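Cytosolic phospholipase A2 delta (Homo sapiens, PDB 5IZ5) hydrolyses the sn-2 ester of glycerophospholipids in a calcium-dependent way, preferring linoleic acid at that position, to give a lysophospholipid and a free fatty acid. Local coordinates at residues Y375-P378 with Q382-L385; E407-Y412 with T587-A592; F506-F511 with R517-P522; K623-W628 with Q632-P637. The protein carries 3 engineered substitutions. One frame throughout, in Å; residues are numbered along the deposited sequence.

Contact 1. Residues Y375-P378 with Q382-L385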
loop_
_atom_site.group_PDB
_atom_site.type_symbol
_atom_site.label_atom_id
_atom_site.label_comp_id
_atom_site.label_asym_id
_atom_site.label_seq_id
_atom_site.Cartn_x
_atom_site.Cartn_y
_atom_site.Cartn_z
ATOM N N TYR B 375 -13.435 -16.600 0.262
ATOM C CA TYR B 375 -13.483 -16.141 -1.122
ATOM C C TYR B 375 -12.713 -17.042 -2.111
ATOM O O TYR B 375 -12.773 -16.820 -3.315
ATOM C CB TYR B 375 -13.044 -14.680 -1.228
ATOM C CG TYR B 375 -14.137 -13.711 -0.843
ATOM C CD1 TYR B 375 -14.951 -13.136 -1.808
ATOM C CD2 TYR B 375 -14.377 -13.388 0.488
ATOM C CE1 TYR B 375 -15.953 -12.250 -1.464
ATOM C CE2 TYR B 375 -15.382 -12.502 0.844
ATOM C CZ TYR B 375 -16.166 -11.938 -0.133
ATOM O OH TYR B 375 -17.163 -11.065 0.219
ATOM N N GLY B 376 -12.010 -18.054 -1.609
ATOM C CA GLY B 376 -11.526 -19.146 -2.444
ATOM C C GLY B 376 -12.643 -20.016 -3.018
ATOM O O GLY B 376 -12.461 -20.650 -4.056
ATOM N N ASP B 377 -13.789 -20.053 -2.335
ATOM C CA ASP B 377 -15.003 -20.701 -2.837
ATOM C C ASP B 377 -15.919 -19.633 -3.442
ATOM O O ASP B 377 -16.445 -18.794 -2.711
ATOM C CB ASP B 377 -15.716 -21.430 -1.689
ATOM C CG ASP B 377 -17.069 -22.018 -2.094
ATOM O OD1 ASP B 377 -17.443 -21.973 -3.281
ATOM O OD2 ASP B 377 -17.779 -22.518 -1.203
ATOM N N PRO B 378 -16.131 -19.667 -4.775
ATOM C CA PRO B 378 -16.973 -18.653 -5.439
ATOM C C PRO B 378 -18.437 -18.595 -4.965
ATOM O O PRO B 378 -19.145 -17.637 -5.275
ATOM C CB PRO B 378 -16.939 -19.066 -6.920
ATOM C CG PRO B 378 -15.820 -20.030 -7.057
ATOM C CD PRO B 378 -15.625 -20.676 -5.724
ATOM N N GLN B 382 -23.474 -18.580 -0.295
ATOM C CA GLN B 382 -24.633 -19.382 -0.698
ATOM C C GLN B 382 -24.543 -20.818 -0.208
ATOM O O GLN B 382 -25.433 -21.621 -0.491
ATOM C CB GLN B 382 -24.765 -19.391 -2.223
ATOM C CG GLN B 382 -24.787 -18.009 -2.848
ATOM C CD GLN B 382 -25.846 -17.113 -2.237
ATOM O OE1 GLN B 382 -26.971 -17.546 -2.008
ATOM N NE2 GLN B 382 -25.494 -15.861 -1.968
ATOM N N ARG B 383 -23.479 -21.149 0.516
ATOM C CA ARG B 383 -23.304 -22.498 1.025
ATOM C C ARG B 383 -23.167 -22.474 2.523
ATOM O O ARG B 383 -22.789 -21.459 3.105
ATOM C CB ARG B 383 -22.092 -23.157 0.384
ATOM C CG ARG B 383 -22.281 -23.246 -1.128
ATOM C CD ARG B 383 -21.887 -24.572 -1.759
ATOM N NE ARG B 383 -20.450 -24.744 -1.943
ATOM C CZ ARG B 383 -19.694 -25.684 -1.373
ATOM N NH1 ARG B 383 -20.207 -26.583 -0.534
ATOM N NH2 ARG B 383 -18.394 -25.726 -1.651
ATOM N N ASP B 384 -23.498 -23.601 3.138
ATOM C CA ASP B 384 -23.481 -23.720 4.579
ATOM C C ASP B 384 -22.082 -23.367 5.073
ATOM O O ASP B 384 -21.098 -23.986 4.668
ATOM C CB ASP B 384 -23.870 -25.143 4.994
ATOM C CG ASP B 384 -24.062 -25.295 6.496
ATOM O OD1 ASP B 384 -24.178 -26.449 6.947
ATOM O OD2 ASP B 384 -24.092 -24.284 7.230
ATOM N N LEU B 385 -22.008 -22.355 5.934
ATOM C CA LEU B 385 -20.738 -21.911 6.492
ATOM C C LEU B 385 -20.112 -22.939 7.427
ATOM O O LEU B 385 -18.915 -22.886 7.677
ATOM C CB LEU B 385 -20.898 -20.570 7.213
ATOM C CG LEU B 385 -20.869 -19.359 6.275
ATOM C CD1 LEU B 385 -21.452 -18.124 6.937
ATOM C CD2 LEU B 385 -19.448 -19.082 5.798
#

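Contact 2. Residues E407-Y412 with T587-A592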
loop_
_atom_site.group_PDB
_atom_site.type_symbol
_atom_site.label_atom_id
_atom_site.label_comp_id
_atom_site.label_asym_id
_atom_site.label_seq_id
_atom_site.Cartn_x
_atom_site.Cartn_y
_atom_site.Cartn_z
ATOM N N GLU B 407 10.260 -32.230 6.428
ATOM C CA GLU B 407 9.798 -32.054 5.040
ATOM C C GLU B 407 9.299 -30.628 4.813
ATOM O O GLU B 407 9.628 -29.987 3.810
ATOM C CB GLU B 407 8.687 -33.064 4.701
ATOM C CG GLU B 407 8.150 -33.015 3.250
ATOM C CD GLU B 407 8.833 -33.999 2.313
ATOM O OE1 GLU B 407 8.689 -35.216 2.532
ATOM O OE2 GLU B 407 9.504 -33.577 1.345
ATOM N N ARG B 408 8.510 -30.133 5.758
ATOM C CA ARG B 408 7.935 -28.800 5.662
ATOM C C ARG B 408 9.004 -27.701 5.727
ATOM O O ARG B 408 9.012 -26.773 4.916
ATOM C CB ARG B 408 6.853 -28.624 6.726
ATOM C CG ARG B 408 5.481 -29.054 6.235
ATOM C CD ARG B 408 4.340 -28.144 6.633
ATOM N NE ARG B 408 3.026 -28.769 6.426
ATOM C CZ ARG B 408 2.505 -29.680 7.246
ATOM N NH1 ARG B 408 3.177 -30.081 8.324
ATOM N NH2 ARG B 408 1.313 -30.205 6.985
ATOM N N LEU B 409 9.930 -27.827 6.671
ATOM C CA LEU B 409 11.010 -26.861 6.814
ATOM C C LEU B 409 11.905 -26.829 5.569
ATOM O O LEU B 409 12.283 -25.750 5.091
ATOM C CB LEU B 409 11.812 -27.180 8.072
ATOM C CG LEU B 409 11.041 -26.955 9.388
ATOM C CD1 LEU B 409 11.860 -27.497 10.545
ATOM C CD2 LEU B 409 10.669 -25.499 9.643
ATOM N N ALA B 410 12.200 -28.007 5.026
ATOM C CA ALA B 410 12.949 -28.128 3.777
ATOM C C ALA B 410 12.220 -27.441 2.616
ATOM O O ALA B 410 12.843 -26.742 1.812
ATOM C CB ALA B 410 13.189 -29.590 3.445
ATOM N N SER B 411 10.903 -27.629 2.543
ATOM C CA SER B 411 10.083 -26.979 1.515
ATOM C C SER B 411 10.144 -25.466 1.626
ATOM O O SER B 411 10.199 -24.783 0.604
ATOM C CB SER B 411 8.622 -27.430 1.598
ATOM O OG SER B 411 8.542 -28.832 1.469
ATOM N N TYR B 412 10.128 -24.934 2.849
ATOM C CA TYR B 412 10.234 -23.489 3.015
ATOM C C TYR B 412 11.547 -23.002 2.426
ATOM O O TYR B 412 11.590 -22.030 1.658
ATOM C CB TYR B 412 10.183 -23.040 4.489
ATOM C CG TYR B 412 8.918 -23.292 5.270
ATOM C CD1 TYR B 412 7.713 -23.611 4.642
ATOM C CD2 TYR B 412 8.929 -23.176 6.660
ATOM C CE1 TYR B 412 6.566 -23.829 5.380
ATOM C CE2 TYR B 412 7.786 -23.387 7.403
ATOM C CZ TYR B 412 6.608 -23.708 6.756
ATOM O OH TYR B 412 5.471 -23.929 7.486
ATOM N N THR B 587 12.289 -23.699 18.796
ATOM C CA THR B 587 11.484 -24.627 17.988
ATOM C C THR B 587 12.295 -25.164 16.813
ATOM O O THR B 587 13.384 -24.668 16.511
ATOM C CB THR B 587 10.187 -23.993 17.437
ATOM O OG1 THR B 587 10.497 -22.802 16.705
ATOM C CG2 THR B 587 9.191 -23.668 18.559
ATOM N N ALA B 588 11.765 -26.187 16.154
ATOM C CA ALA B 588 12.344 -26.651 14.898
ATOM C C ALA B 588 12.361 -25.498 13.893
ATOM O O ALA B 588 13.316 -25.337 13.139
ATOM C CB ALA B 588 11.567 -27.839 14.352
ATOM N N LEU B 589 11.311 -24.680 13.916
ATOM C CA LEU B 589 11.190 -23.539 13.016
ATOM C C LEU B 589 12.323 -22.550 13.265
ATOM O O LEU B 589 12.992 -22.114 12.329
ATOM C CB LEU B 589 9.842 -22.833 13.214
ATOM C CG LEU B 589 9.171 -22.094 12.049
ATOM C CD1 LEU B 589 8.464 -20.846 12.573
ATOM C CD2 LEU B 589 10.106 -21.723 10.908
ATOM N N ALA B 590 12.521 -22.194 14.533
ATOM C CA ALA B 590 13.569 -21.257 14.919
ATOM C C ALA B 590 14.944 -21.827 14.611
ATOM O O ALA B 590 15.803 -21.130 14.087
ATOM C CB ALA B 590 13.461 -20.914 16.398
ATOM N N GLN B 591 15.140 -23.100 14.913
ATOM C CA GLN B 591 16.427 -23.746 14.660
ATOM C C GLN B 591 16.811 -23.696 13.177
ATOM O O GLN B 591 17.976 -23.472 12.837
ATOM C CB GLN B 591 16.399 -25.179 15.190
ATOM C CG GLN B 591 16.442 -25.242 16.701
ATOM C CD GLN B 591 16.856 -26.600 17.228
ATOM O OE1 GLN B 591 16.448 -27.643 16.707
ATOM N NE2 GLN B 591 17.671 -26.595 18.275
ATOM N N ALA B 592 15.827 -23.868 12.301
ATOM C CA ALA B 592 16.075 -23.867 10.860
ATOM C C ALA B 592 16.246 -22.468 10.279
ATOM O O ALA B 592 16.978 -22.304 9.310
ATOM C CB ALA B 592 14.951 -24.585 10.129
#

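Contact 3. Residues F506-F511 with R517-P522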
loop_
_atom_site.group_PDB
_atom_site.type_symbol
_atom_site.label_atom_id
_atom_site.label_comp_id
_atom_site.label_asym_id
_atom_site.label_seq_id
_atom_site.Cartn_x
_atom_site.Cartn_y
_atom_site.Cartn_z
ATOM N N PHE B 506 -0.157 -6.314 -9.163
ATOM C CA PHE B 506 0.463 -5.806 -7.940
ATOM C C PHE B 506 1.717 -6.609 -7.625
ATOM O O PHE B 506 1.664 -7.832 -7.484
ATOM C CB PHE B 506 -0.486 -5.859 -6.741
ATOM C CG PHE B 506 0.198 -5.561 -5.447
ATOM C CD1 PHE B 506 0.512 -4.256 -5.105
ATOM C CD2 PHE B 506 0.574 -6.589 -4.598
ATOM C CE1 PHE B 506 1.171 -3.972 -3.925
ATOM C CE2 PHE B 506 1.229 -6.315 -3.418
ATOM C CZ PHE B 506 1.528 -5.009 -3.084
ATOM N N GLY B 507 2.835 -5.904 -7.499
ATOM C CA GLY B 507 4.134 -6.542 -7.349
ATOM C C GLY B 507 4.957 -6.518 -8.628
ATOM O O GLY B 507 6.128 -6.891 -8.613
ATOM N N SER B 508 4.351 -6.089 -9.735
ATOM C CA SER B 508 5.088 -5.926 -10.991
ATOM C C SER B 508 5.785 -4.583 -10.997
ATOM O O SER B 508 5.510 -3.730 -10.156
ATOM C CB SER B 508 4.162 -6.063 -12.207
ATOM O OG SER B 508 3.718 -7.403 -12.353
ATOM N N GLU B 509 6.689 -4.400 -11.949
ATOM C CA GLU B 509 7.479 -3.178 -12.040
ATOM C C GLU B 509 6.866 -2.230 -13.060
ATOM O O GLU B 509 6.470 -2.646 -14.147
ATOM C CB GLU B 509 8.927 -3.510 -12.408
ATOM C CG GLU B 509 9.661 -4.235 -11.288
ATOM C CD GLU B 509 11.000 -4.814 -11.707
ATOM O OE1 GLU B 509 11.447 -4.563 -12.847
ATOM O OE2 GLU B 509 11.596 -5.539 -10.882
ATOM N N PHE B 510 6.804 -0.956 -12.696
ATOM C CA PHE B 510 6.128 0.047 -13.484
ATOM C C PHE B 510 7.000 1.265 -13.654
ATOM O O PHE B 510 7.908 1.512 -12.853
ATOM C CB PHE B 510 4.844 0.500 -12.777
ATOM C CG PHE B 510 3.761 -0.544 -12.729
ATOM C CD1 PHE B 510 2.679 -0.481 -13.598
ATOM C CD2 PHE B 510 3.811 -1.579 -11.808
ATOM C CE1 PHE B 510 1.674 -1.429 -13.545
ATOM C CE2 PHE B 510 2.805 -2.530 -11.750
ATOM C CZ PHE B 510 1.735 -2.449 -12.620
ATOM N N PHE B 511 6.698 2.038 -14.695
ATOM C CA PHE B 511 7.265 3.364 -14.869
ATOM C C PHE B 511 6.274 4.281 -15.588
ATOM O O PHE B 511 5.789 3.973 -16.677
ATOM C CB PHE B 511 8.567 3.310 -15.655
ATOM C CG PHE B 511 9.171 4.664 -15.894
ATOM C CD1 PHE B 511 9.168 5.233 -17.165
ATOM C CD2 PHE B 511 9.708 5.385 -14.842
ATOM C CE1 PHE B 511 9.711 6.491 -17.382
ATOM C CE2 PHE B 511 10.254 6.644 -15.047
ATOM C CZ PHE B 511 10.250 7.197 -16.319
ATOM N N ARG B 517 7.851 -4.570 -16.216
ATOM C CA ARG B 517 8.156 -5.997 -16.103
ATOM C C ARG B 517 7.096 -6.718 -15.284
ATOM O O ARG B 517 6.910 -6.432 -14.100
ATOM C CB ARG B 517 9.534 -6.221 -15.474
ATOM C CG ARG B 517 9.975 -7.673 -15.514
ATOM C CD ARG B 517 11.466 -7.815 -15.274
ATOM N NE ARG B 517 11.816 -7.679 -13.860
ATOM C CZ ARG B 517 11.928 -8.681 -12.985
ATOM N NH1 ARG B 517 11.708 -9.944 -13.349
ATOM N NH2 ARG B 517 12.259 -8.415 -11.722
ATOM N N ARG B 518 6.420 -7.657 -15.930
ATOM C CA ARG B 518 5.370 -8.434 -15.305
ATOM C C ARG B 518 5.966 -9.512 -14.407
ATOM O O ARG B 518 6.745 -10.338 -14.862
ATOM C CB ARG B 518 4.493 -9.071 -16.378
ATOM C CG ARG B 518 3.275 -9.795 -15.837
ATOM C CD ARG B 518 2.122 -9.737 -16.823
ATOM N NE ARG B 518 0.906 -10.324 -16.262
ATOM C CZ ARG B 518 -0.324 -10.136 -16.739
ATOM N NH1 ARG B 518 -0.535 -9.361 -17.803
ATOM N NH2 ARG B 518 -1.356 -10.725 -16.141
ATOM N N ILE B 519 5.595 -9.482 -13.131
ATOM C CA ILE B 519 5.985 -10.502 -12.165
ATOM C C ILE B 519 4.739 -11.338 -11.897
ATOM O O ILE B 519 3.662 -10.781 -11.729
ATOM C CB ILE B 519 6.474 -9.867 -10.843
ATOM C CG1 ILE B 519 7.577 -8.834 -11.102
ATOM C CG2 ILE B 519 6.968 -10.933 -9.870
ATOM C CD1 ILE B 519 8.841 -9.393 -11.707
ATOM N N PRO B 520 4.870 -12.673 -11.851
ATOM C CA PRO B 520 3.674 -13.489 -11.602
ATOM C C PRO B 520 2.947 -13.121 -10.301
ATOM O O PRO B 520 3.596 -12.874 -9.283
ATOM C CB PRO B 520 4.227 -14.913 -11.508
ATOM C CG PRO B 520 5.521 -14.878 -12.249
ATOM C CD PRO B 520 6.075 -13.498 -12.058
ATOM N N GLU B 521 1.617 -13.073 -10.348
ATOM C CA GLU B 521 0.812 -12.798 -9.159
ATOM C C GLU B 521 1.108 -13.854 -8.106
ATOM O O GLU B 521 1.118 -15.037 -8.410
ATOM C CB GLU B 521 -0.684 -12.809 -9.484
ATOM C CG GLU B 521 -1.573 -12.421 -8.305
ATOM C CD GLU B 521 -3.060 -12.462 -8.619
ATOM O OE1 GLU B 521 -3.433 -12.860 -9.742
ATOM O OE2 GLU B 521 -3.864 -12.096 -7.734
ATOM N N PRO B 522 1.368 -13.432 -6.864
ATOM C CA PRO B 522 1.675 -14.439 -5.860
ATOM C C PRO B 522 0.449 -15.180 -5.337
ATOM O O PRO B 522 -0.681 -14.738 -5.500
ATOM C CB PRO B 522 2.300 -13.629 -4.733
ATOM C CG PRO B 522 1.683 -12.284 -4.862
ATOM C CD PRO B 522 1.505 -12.066 -6.335
HETATM O O HOH W 1 3.639 -10.123 -8.380
HETATM O O HOH W 2 2.269 -8.868 -10.465
#

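Contact 4. Residues K623-W628 with Q632-P637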
loop_
_atom_site.group_PDB
_atom_site.type_symbol
_atom_site.label_atom_id
_atom_site.label_comp_id
_atom_site.label_asym_id
_atom_site.label_seq_id
_atom_site.Cartn_x
_atom_site.Cartn_y
_atom_site.Cartn_z
ATOM N N LYS B 623 -10.029 17.510 -3.400
ATOM C CA LYS B 623 -10.847 17.088 -2.265
ATOM C C LYS B 623 -10.377 15.776 -1.663
ATOM O O LYS B 623 -10.283 15.633 -0.447
ATOM C CB LYS B 623 -12.300 16.922 -2.691
ATOM C CG LYS B 623 -13.022 18.227 -2.960
ATOM C CD LYS B 623 -14.404 17.986 -3.552
ATOM C CE LYS B 623 -15.216 19.270 -3.623
ATOM N NZ LYS B 623 -16.485 19.084 -4.385
ATOM N N ASP B 624 -10.114 14.805 -2.523
ATOM C CA ASP B 624 -9.745 13.473 -2.058
ATOM C C ASP B 624 -8.313 13.351 -1.559
ATOM O O ASP B 624 -8.067 12.617 -0.611
ATOM C CB ASP B 624 -10.013 12.442 -3.139
ATOM C CG ASP B 624 -11.455 12.450 -3.591
ATOM O OD1 ASP B 624 -12.347 12.501 -2.721
ATOM O OD2 ASP B 624 -11.697 12.417 -4.813
ATOM N N PHE B 625 -7.371 14.068 -2.163
ATOM C CA PHE B 625 -5.994 14.049 -1.675
ATOM C C PHE B 625 -5.968 14.737 -0.310
ATOM O O PHE B 625 -5.353 14.250 0.642
ATOM C CB PHE B 625 -5.053 14.784 -2.632
ATOM C CG PHE B 625 -3.649 14.881 -2.122
ATOM C CD1 PHE B 625 -2.759 13.845 -2.332
ATOM C CD2 PHE B 625 -3.224 15.994 -1.400
ATOM C CE1 PHE B 625 -1.466 13.913 -1.848
ATOM C CE2 PHE B 625 -1.934 16.068 -0.917
ATOM C CZ PHE B 625 -1.054 15.023 -1.135
ATOM N N SER B 626 -6.644 15.881 -0.240
ATOM C CA SER B 626 -6.746 16.656 1.011
ATOM C C SER B 626 -7.359 15.835 2.142
ATOM O O SER B 626 -6.925 15.936 3.283
ATOM C CB SER B 626 -7.542 17.949 0.799
ATOM O OG SER B 626 -6.746 18.952 0.195
ATOM N N THR B 627 -8.327 14.987 1.813
ATOM C CA THR B 627 -8.955 14.114 2.807
ATOM C C THR B 627 -7.921 13.217 3.460
ATOM O O THR B 627 -7.913 13.064 4.676
ATOM C CB THR B 627 -10.011 13.211 2.165
ATOM O OG1 THR B 627 -11.040 14.015 1.580
ATOM C CG2 THR B 627 -10.629 12.270 3.181
ATOM N N TRP B 628 -7.058 12.622 2.645
ATOM C CA TRP B 628 -6.081 11.643 3.128
ATOM C C TRP B 628 -4.711 12.238 3.453
ATOM O O TRP B 628 -3.850 11.535 3.967
ATOM C CB TRP B 628 -5.958 10.499 2.120
ATOM C CG TRP B 628 -7.273 9.813 1.937
ATOM C CD1 TRP B 628 -8.086 9.869 0.841
ATOM C CD2 TRP B 628 -7.955 9.010 2.904
ATOM N NE1 TRP B 628 -9.223 9.128 1.059
ATOM C CE2 TRP B 628 -9.168 8.592 2.318
ATOM C CE3 TRP B 628 -7.656 8.595 4.208
ATOM C CZ2 TRP B 628 -10.083 7.779 2.989
ATOM C CZ3 TRP B 628 -8.567 7.783 4.877
ATOM C CH2 TRP B 628 -9.765 7.384 4.264
ATOM N N GLN B 632 2.138 17.878 6.844
ATOM C CA GLN B 632 3.479 18.452 6.651
ATOM C C GLN B 632 4.246 17.734 5.553
ATOM O O GLN B 632 4.772 18.359 4.631
ATOM C CB GLN B 632 4.295 18.380 7.948
ATOM C CG GLN B 632 3.557 18.858 9.210
ATOM C CD GLN B 632 3.774 20.328 9.544
ATOM O OE1 GLN B 632 2.824 21.039 9.874
ATOM N NE2 GLN B 632 5.022 20.786 9.481
ATOM N N LEU B 633 4.330 16.418 5.673
ATOM C CA LEU B 633 4.994 15.621 4.642
ATOM C C LEU B 633 4.303 15.698 3.273
ATOM O O LEU B 633 4.972 15.687 2.227
ATOM C CB LEU B 633 5.146 14.152 5.104
ATOM C CG LEU B 633 6.604 13.701 5.065
ATOM C CD1 LEU B 633 6.913 12.593 6.062
ATOM C CD2 LEU B 633 6.990 13.285 3.658
ATOM N N ASP B 634 2.982 15.816 3.273
ATOM C CA ASP B 634 2.228 15.855 2.022
ATOM C C ASP B 634 2.354 17.188 1.283
ATOM O O ASP B 634 2.241 17.230 0.058
ATOM C CB ASP B 634 0.768 15.483 2.272
ATOM C CG ASP B 634 0.617 14.046 2.749
ATOM O OD1 ASP B 634 1.563 13.244 2.604
ATOM O OD2 ASP B 634 -0.445 13.705 3.284
ATOM N N SER B 635 2.631 18.266 2.017
ATOM C CA SER B 635 2.930 19.564 1.372
ATOM C C SER B 635 4.312 19.570 0.671
ATOM O O SER B 635 4.677 20.560 0.032
ATOM C CB SER B 635 2.815 20.737 2.368
ATOM O OG SER B 635 3.938 20.813 3.230
ATOM N N MET B 636 5.058 18.466 0.791
ATOM C CA MET B 636 6.372 18.300 0.161
ATOM C C MET B 636 6.280 17.318 -1.005
ATOM O O MET B 636 6.489 16.109 -0.838
ATOM C CB MET B 636 7.409 17.799 1.169
ATOM C CG MET B 636 7.655 18.747 2.335
ATOM S SD MET B 636 8.377 20.336 1.869
ATOM C CE MET B 636 10.038 19.838 1.414
ATOM N N PRO B 637 5.983 17.835 -2.201
ATOM C CA PRO B 637 5.685 16.937 -3.307
ATOM C C PRO B 637 6.870 16.079 -3.767
ATOM O O PRO B 637 6.671 14.929 -4.158
ATOM C CB PRO B 637 5.207 17.891 -4.403
ATOM C CG PRO B 637 5.918 19.162 -4.107
ATOM C CD PRO B 637 5.951 19.250 -2.615
#

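Contact 1. Residues Y375-P378 with Q382-L385
One salt bridge carries this contact, between Asp377 and Arg383. Both lie in the loop that joins helix 367-375 to helix 386-397. Asp377 OD2 sits 3.3 Å from Arg383 NH2 and 3.6 Å from Arg383 NE. No hydrogen bond is made across the segments. The carboxylate and guanidinium planes are turned 54° from each other, and OD2 approaches the guanidinium obliquely. Asp377 reaches out because its CG stands anti to the backbone N (chi1 174°), which carries the carboxylate across to the arginine. The Arg383 chain bends at chi2 and chi3 to bring NH2 over to it.

Hydrogen bonds also tie down the loop on both sides of the salt bridge. The second partner of the carboxylate is Glu379 N, within the same loop, which donates to Asp377 OD1. The backbone O of Arg383 takes a bond from Gln350 NE2, which ties the second segment to helix 335-351. The backbone O of Pro378 takes one from Gln460 NE2.

The nearest CA atoms, those of Asp377 and Arg383, are 9.3 Å from each other, so the side chains alone span the gap. Only 75 Å² is buried between the segments. Arg383 is exposed, and water probably screens much of the attraction. The chemistry implies what is probably a modest electrostatic link across a surface loop also held by Gln350 and Gln460.

Contact 2. Residues E407-Y412 with T587-A592
Two helices of the PLA2c region pack side by side here, through Leu409 of helix 406-422 and Ala588, Leu589 and Ala592 of helix 588-593. The short axes run in roughly the same direction, 37° apart, and come within 10.7 Å of each other. Leu409 lies across from Leu589, and their CA atoms are 7.0 Å apart.

Leu409 sends its two methyls to different partners. CD1 lies 3.8 Å from Ala588 CB and 4.3 Å from Ala592 CB, so it rests between two alanines one helical turn apart. CD2 touches Leu589 CA at 3.9 Å and Leu589 CD2 at 4.0 Å. The Leu409 CG stands anti to its carbonyl carbon (chi1 -68°), which sends the fork of methyls toward the other helix. With an alanine at Leu409 both methyls would be gone, which would probably leave a gap facing Ala588 and Leu589.

Phe404 and Phe593 also touch Leu409, and Leu589 packs on Val435 of helix 428-441 and on Trp543 of helix 534-543. The contact is thus one edge of a wider apolar cluster.

The second helix starts exactly at this place. Thr587 is its N-cap: Thr587 OG1 accepts from Ala590 N at 3.0 Å, with an N-H...O angle of 163°. No hydrogen bond crosses between the helices. Small alanines let the leucine come close to the second backbone, and the arrangement is apolar packing of two helices crossing at a small angle, with a threonine N-cap at the start of the second.

Contact 3. Residues F506-F511 with R517-P522
Glu509 and Arg517 face each other as an antiparallel hydrogen-bonded pair at the end of a two-stranded hairpin. Glu509 N donates a hydrogen bond to Arg517 O at 3.0 Å, and Arg517 N donates one to Glu509 O at 3.1 Å.

Along the Glu509 side chain, CB lies 3.9 Å from Arg517 O. Beyond CG the chain is extended (chi2 169°) and runs alongside that of Arg517, pointing the same way. At the tip, OE1 accepts from Arg517 NE at 3.3 Å and OE2 from Arg517 NH2 at 3.1 Å. The arginine thus grips side-on, one nitrogen to each oxygen. The grip is not flat: the two planes are 73° apart, and both nitrogens meet the carboxylate from above its plane. Ile519 CD1 lies over one face of the guanidinium, toward its rim. A glutamine in place of Glu509 would probably leave the Arg517 charge without its mate.

Further along, Ser508 OG accepts from Ile519 N at 2.9 Å, almost straight at 172°. This side-chain bond carries on the pairing where the strands end. A water joins Ser508 OG to Ile519 O, and a second water links Phe506 O to Pro520 O.

The chemistry implies a hairpin base fastened in two ways: a salt bridge on a partly exposed side, and serine and water bonds where the backbones part.

Contact 4. Residues K623-W628 with Q632-P637
Phe625 of helix 623-628 meets Asp634 of helix 631-634, two short helices in succession in the PLA2c region. A brief link joins them. The contact is small and buried, and no hydrogen bond crosses it.

The second segment begins with Gln632, whose backbone O accepts from Ser635 OG at 2.9 Å.

Asp634 is the residue that meets the first helix. Its CB lies 3.9 Å from Phe625 CZ, and its backbone O is 4.1 Å from the same ring atom. Phe625 has CG anti to the backbone N (chi1 176°), which extends the ring toward the second helix. The ring and the carboxylate are turned 57° from each other, and the CB approaches the ring obliquely. The charged end of Asp634 is served elsewhere: OD1 forms a salt bridge with Lys496 NZ. This would probably steady a buried negative charge. The backbone O of Asp634 accepts from Tyr619 OH, and the Tyr619 ring also packs edge-to-face with Phe625. One tyrosine therefore reaches both sides of the contact.

Beyond Ser635, Met636 N donates to Leu633 O at 3.1 Å as the chain leaves toward Pro637.

Within the first helix, Thr627 OG1 bonds back to Lys623 O at 2.7 Å. At the end of that helix, the backbone O of Trp628 is its nearest atom to the carboxylate, 4.1 Å from Asp634 OD2.

Overall arrangement
All four contacts fall within the PLA2c region, and none touches another. Contact 1 closes first along the chain. Contact 3 is nested inside the long loop closed by contact 2, and contact 4 follows both. Contacts 1 and 3 come closest, with nearest atoms about 11 Å apart. Contact 3 lies about 14 Å, nearest atoms, from contact 2 and likewise from contact 4. Contacts 2 and 4 are farthest apart, their centres 45 Å from each other on opposite sides of the chain's centre. All lie away from the nucleophile Ser365, although contact 1 follows helix 367-375, which begins just after that serine.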